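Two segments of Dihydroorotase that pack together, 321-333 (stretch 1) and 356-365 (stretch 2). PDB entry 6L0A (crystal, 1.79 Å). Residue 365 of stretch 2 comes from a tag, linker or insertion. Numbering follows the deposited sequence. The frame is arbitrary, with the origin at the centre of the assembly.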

# COMPACT_ATOMS: atom_id res chain seq x y z
N SER C 321 36.28 -3.19 17.52
CA SER C 321 36.23 -4.17 18.60
C SER C 321 36.20 -5.56 17.99
O SER C 321 35.48 -5.80 17.02
CB SER C 321 35.01 -3.96 19.51
OG SER C 321 34.68 -5.16 20.20
N SER C 322 37.01 -6.46 18.55
CA SER C 322 37.07 -7.83 18.05
C SER C 322 36.02 -8.73 18.70
O SER C 322 36.02 -9.94 18.42
CB SER C 322 38.47 -8.42 18.27
OG SER C 322 38.94 -8.16 19.58
N ASP C 323 35.13 -8.18 19.52
CA ASP C 323 34.06 -8.97 20.13
C ASP C 323 33.26 -9.71 19.06
O ASP C 323 33.03 -9.19 17.96
CB ASP C 323 33.11 -8.08 20.93
CG ASP C 323 33.75 -7.49 22.16
OD1 ASP C 323 34.88 -7.87 22.49
OD2 ASP C 323 33.10 -6.62 22.79
N LYS C 324 32.85 -10.92 19.39
CA LYS C 324 32.14 -11.78 18.45
C LYS C 324 30.67 -11.83 18.83
O LYS C 324 30.33 -11.85 20.02
CB LYS C 324 32.71 -13.20 18.46
CG LYS C 324 34.08 -13.32 17.80
CD LYS C 324 34.90 -14.45 18.42
CE LYS C 324 34.82 -14.44 19.94
NZ LYS C 324 35.72 -15.45 20.57
N ALA C 325 29.79 -11.83 17.83
CA ALA C 325 28.36 -11.87 18.09
C ALA C 325 27.93 -13.33 18.22
O ALA C 325 28.11 -14.12 17.29
CB ALA C 325 27.58 -11.15 16.99
N ILE C 326 27.37 -13.68 19.37
CA ILE C 326 26.95 -15.05 19.65
C ILE C 326 25.43 -15.10 19.63
O ILE C 326 24.76 -14.46 20.45
CB ILE C 326 27.49 -15.54 21.01
CG1 ILE C 326 29.01 -15.34 21.08
CG2 ILE C 326 27.12 -17.00 21.22
CD1 ILE C 326 29.79 -16.13 20.05
N LEU C 327 24.88 -15.85 18.69
CA LEU C 327 23.45 -16.08 18.65
C LEU C 327 23.11 -17.26 19.56
O LEU C 327 23.70 -18.33 19.41
CB LEU C 327 22.99 -16.36 17.22
CG LEU C 327 21.51 -16.23 16.91
CD1 LEU C 327 21.14 -14.78 16.65
CD2 LEU C 327 21.19 -17.10 15.72
N PHE C 328 22.18 -17.07 20.49
CA PHE C 328 21.80 -18.17 21.37
C PHE C 328 20.29 -18.29 21.46
O PHE C 328 19.57 -17.29 21.45
CB PHE C 328 22.42 -18.02 22.77
CG PHE C 328 21.99 -16.80 23.53
CD1 PHE C 328 22.48 -15.55 23.20
CD2 PHE C 328 21.13 -16.91 24.61
CE1 PHE C 328 22.09 -14.42 23.92
CE2 PHE C 328 20.74 -15.79 25.32
CZ PHE C 328 21.22 -14.55 24.97
N LYS C 329 19.82 -19.54 21.56
CA LYS C 329 18.42 -19.92 21.36
C LYS C 329 17.60 -19.65 22.62
O LYS C 329 17.12 -20.55 23.31
CB LYS C 329 18.34 -21.38 20.93
CG LYS C 329 16.95 -21.91 20.57
CD LYS C 329 16.46 -21.39 19.23
CE LYS C 329 15.18 -22.11 18.79
NZ LYS C 329 15.45 -23.41 18.12
N LYS C 330 17.47 -18.36 22.94
CA LYS C 330 16.61 -17.89 24.03
C LYS C 330 15.47 -17.09 23.41
O LYS C 330 15.69 -16.00 22.86
CB LYS C 330 17.39 -17.04 25.03
CG LYS C 330 16.50 -16.23 25.97
CD LYS C 330 16.03 -17.04 27.17
CE LYS C 330 14.82 -16.39 27.85
NZ LYS C 330 13.54 -17.07 27.48
N GLU C 331 14.26 -17.64 23.49
CA GLU C 331 13.08 -16.97 22.97
C GLU C 331 12.87 -15.62 23.66
O GLU C 331 13.12 -15.47 24.86
CB GLU C 331 11.87 -17.89 23.17
CG GLU C 331 10.54 -17.37 22.68
CD GLU C 331 9.41 -18.31 23.04
OE1 GLU C 331 9.17 -19.27 22.27
OE2 GLU C 331 8.78 -18.12 24.10
N GLN C 332 12.43 -14.62 22.89
CA GLN C 332 12.19 -13.29 23.43
C GLN C 332 11.03 -12.64 22.69
O GLN C 332 10.63 -13.08 21.61
CB GLN C 332 13.43 -12.41 23.33
CG GLN C 332 13.90 -12.18 21.90
CD GLN C 332 15.09 -11.25 21.81
OE1 GLN C 332 15.11 -10.19 22.45
NE2 GLN C 332 16.09 -11.64 21.03
N VAL C 333 10.50 -11.57 23.29
CA VAL C 333 9.31 -10.90 22.80
C VAL C 333 9.70 -9.47 22.44
O VAL C 333 10.19 -8.72 23.29
CB VAL C 333 8.17 -10.91 23.83
CG1 VAL C 333 7.09 -9.90 23.47
CG2 VAL C 333 7.57 -12.32 23.94
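Stretch 2, residues 356-365: SWSVRWEPRL

Antiparallel strands join through alternating wide and narrow pairs, and this segment of dihydroorotase illustrates the rule. Residues 358-362 of stretch 2 form an extended strand running against strand 324-328, with their N-to-C directions 144° apart and their axes approaching to 4.6 Å.

Before the strand begins, Ser322 places CB 3.3 Å from NE of Arg364, over one face of the guanidinium, and a water links Ser322 OG, Asp323 OD1 and Arg364 N. Asp323 lies opposite Pro363, its OD1 3.5 Å from Pro363 CA. Lys324 opens the ladder: its N donates to Glu362 O at 2.7 Å, and Glu362 N returns a bond to Lys324 O at 2.8 Å. The lysine side chain bends back so that NZ reaches Pro363 O at 3.1 Å.

Ala325 faces Trp361 in a non-hydrogen-bonded pair, CA to CA 4.8 Å, and its CB sits over the indole, 3.8 Å from Trp361 CZ3. Ile326 restores the hydrogen-bonded pattern with Arg360: Ile326 N to Arg360 O is 2.7 Å, Arg360 N to Ile326 O 3.0 Å. On the same face as these two, Arg360 NH2 forms a salt bridge with Glu362 OE2 at 3.0 Å. Leu327 pairs with Val359, CA to CA 4.5 Å, while its CD2 extends to within 3.5 Å of Trp357 CE3.

Phe328 completes the strand with Ser358, through Phe328 N to Ser358 O at 2.9 Å and Ser358 N to Phe328 O at 2.8 Å. Its ring lies between Ser358 CB and Arg360 NH1, on opposite faces.

Beyond the ladder, side chains take over. Lys329 lays CD across the Trp357 indole, 3.5 Å from CE2. Lys330 O accepts a very short 2.4 Å bond from Ser358 OG, and Gln332 NE2 donates to Trp357 O at 2.8 Å.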

# COMPACT_ATOMS: atom_id res chain seq x y z
N SER C 356 12.82 -16.61 18.13
CA SER C 356 13.38 -17.82 18.72
C SER C 356 14.80 -17.63 19.25
O SER C 356 15.25 -18.44 20.07
CB SER C 356 13.37 -18.96 17.69
OG SER C 356 12.07 -19.50 17.52
N TRP C 357 15.50 -16.59 18.81
CA TRP C 357 16.91 -16.40 19.13
C TRP C 357 17.15 -15.06 19.80
O TRP C 357 16.38 -14.11 19.64
CB TRP C 357 17.77 -16.50 17.88
CG TRP C 357 17.68 -17.80 17.19
CD1 TRP C 357 16.74 -18.18 16.29
CD2 TRP C 357 18.57 -18.91 17.35
NE1 TRP C 357 16.99 -19.46 15.86
CE2 TRP C 357 18.11 -19.93 16.50
CE3 TRP C 357 19.72 -19.13 18.12
CZ2 TRP C 357 18.75 -21.17 16.41
CZ3 TRP C 357 20.35 -20.36 18.03
CH2 TRP C 357 19.87 -21.36 17.17
N SER C 358 18.26 -14.99 20.53
CA SER C 358 18.76 -13.77 21.15
C SER C 358 20.22 -13.62 20.76
O SER C 358 20.83 -14.55 20.21
CB SER C 358 18.59 -13.79 22.67
OG SER C 358 17.27 -14.18 23.04
N VAL C 359 20.81 -12.46 21.04
CA VAL C 359 22.20 -12.21 20.65
C VAL C 359 22.94 -11.57 21.82
O VAL C 359 22.39 -10.72 22.53
CB VAL C 359 22.29 -11.33 19.37
CG1 VAL C 359 21.77 -9.93 19.62
CG2 VAL C 359 23.73 -11.29 18.85
N ARG C 360 24.18 -12.00 22.01
CA ARG C 360 25.09 -11.44 23.00
C ARG C 360 26.48 -11.38 22.38
O ARG C 360 26.71 -11.87 21.27
CB ARG C 360 25.10 -12.27 24.29
CG ARG C 360 25.71 -13.66 24.11
CD ARG C 360 26.03 -14.31 25.46
NE ARG C 360 26.97 -15.42 25.31
CZ ARG C 360 26.60 -16.68 25.14
NH1 ARG C 360 25.31 -16.99 25.12
NH2 ARG C 360 27.51 -17.64 25.00
N TRP C 361 27.43 -10.79 23.12
CA TRP C 361 28.77 -10.53 22.63
C TRP C 361 29.81 -11.26 23.47
O TRP C 361 29.71 -11.31 24.70
CB TRP C 361 29.07 -9.03 22.65
CG TRP C 361 28.24 -8.29 21.67
CD1 TRP C 361 27.06 -7.66 21.91
CD2 TRP C 361 28.52 -8.10 20.28
NE1 TRP C 361 26.58 -7.10 20.75
CE2 TRP C 361 27.46 -7.35 19.73
CE3 TRP C 361 29.57 -8.50 19.44
CZ2 TRP C 361 27.42 -6.98 18.39
CZ3 TRP C 361 29.53 -8.13 18.11
CH2 TRP C 361 28.46 -7.39 17.59
N GLU C 362 30.83 -11.81 22.80
CA GLU C 362 31.92 -12.45 23.51
C GLU C 362 33.27 -11.92 23.03
O GLU C 362 33.48 -11.75 21.83
CB GLU C 362 31.87 -13.97 23.34
CG GLU C 362 30.97 -14.63 24.35
CD GLU C 362 31.33 -16.09 24.56
OE1 GLU C 362 32.53 -16.40 24.51
OE2 GLU C 362 30.40 -16.90 24.75
N PRO C 363 34.19 -11.68 23.96
CA PRO C 363 35.51 -11.18 23.57
C PRO C 363 36.31 -12.19 22.77
O PRO C 363 36.09 -13.41 22.85
CB PRO C 363 36.19 -10.88 24.92
CG PRO C 363 35.47 -11.73 25.90
CD PRO C 363 34.05 -11.80 25.42
N ARG C 364 37.24 -11.67 21.99
CA ARG C 364 38.31 -12.48 21.42
C ARG C 364 39.40 -12.59 22.48
O ARG C 364 40.00 -11.59 22.88
CB ARG C 364 38.84 -11.87 20.13
CG ARG C 364 40.11 -12.51 19.61
CD ARG C 364 40.76 -11.69 18.50
NE ARG C 364 39.82 -11.36 17.43
CZ ARG C 364 40.18 -10.86 16.25
NH1 ARG C 364 41.47 -10.64 15.99
NH2 ARG C 364 39.26 -10.59 15.33
N LEU C 365 39.63 -13.81 22.97
CA LEU C 365 40.58 -14.02 24.05
C LEU C 365 41.95 -14.46 23.56
O LEU C 365 42.90 -14.48 24.35
CB LEU C 365 40.03 -15.07 25.03
CG LEU C 365 38.68 -14.69 25.64
CD1 LEU C 365 38.12 -15.84 26.47
CD2 LEU C 365 38.82 -13.43 26.48
O HOH W 1 37.37 -8.71 21.88
O HOH W 2 37.02 -11.80 16.34
O HOH W 3 18.73 -10.24 21.33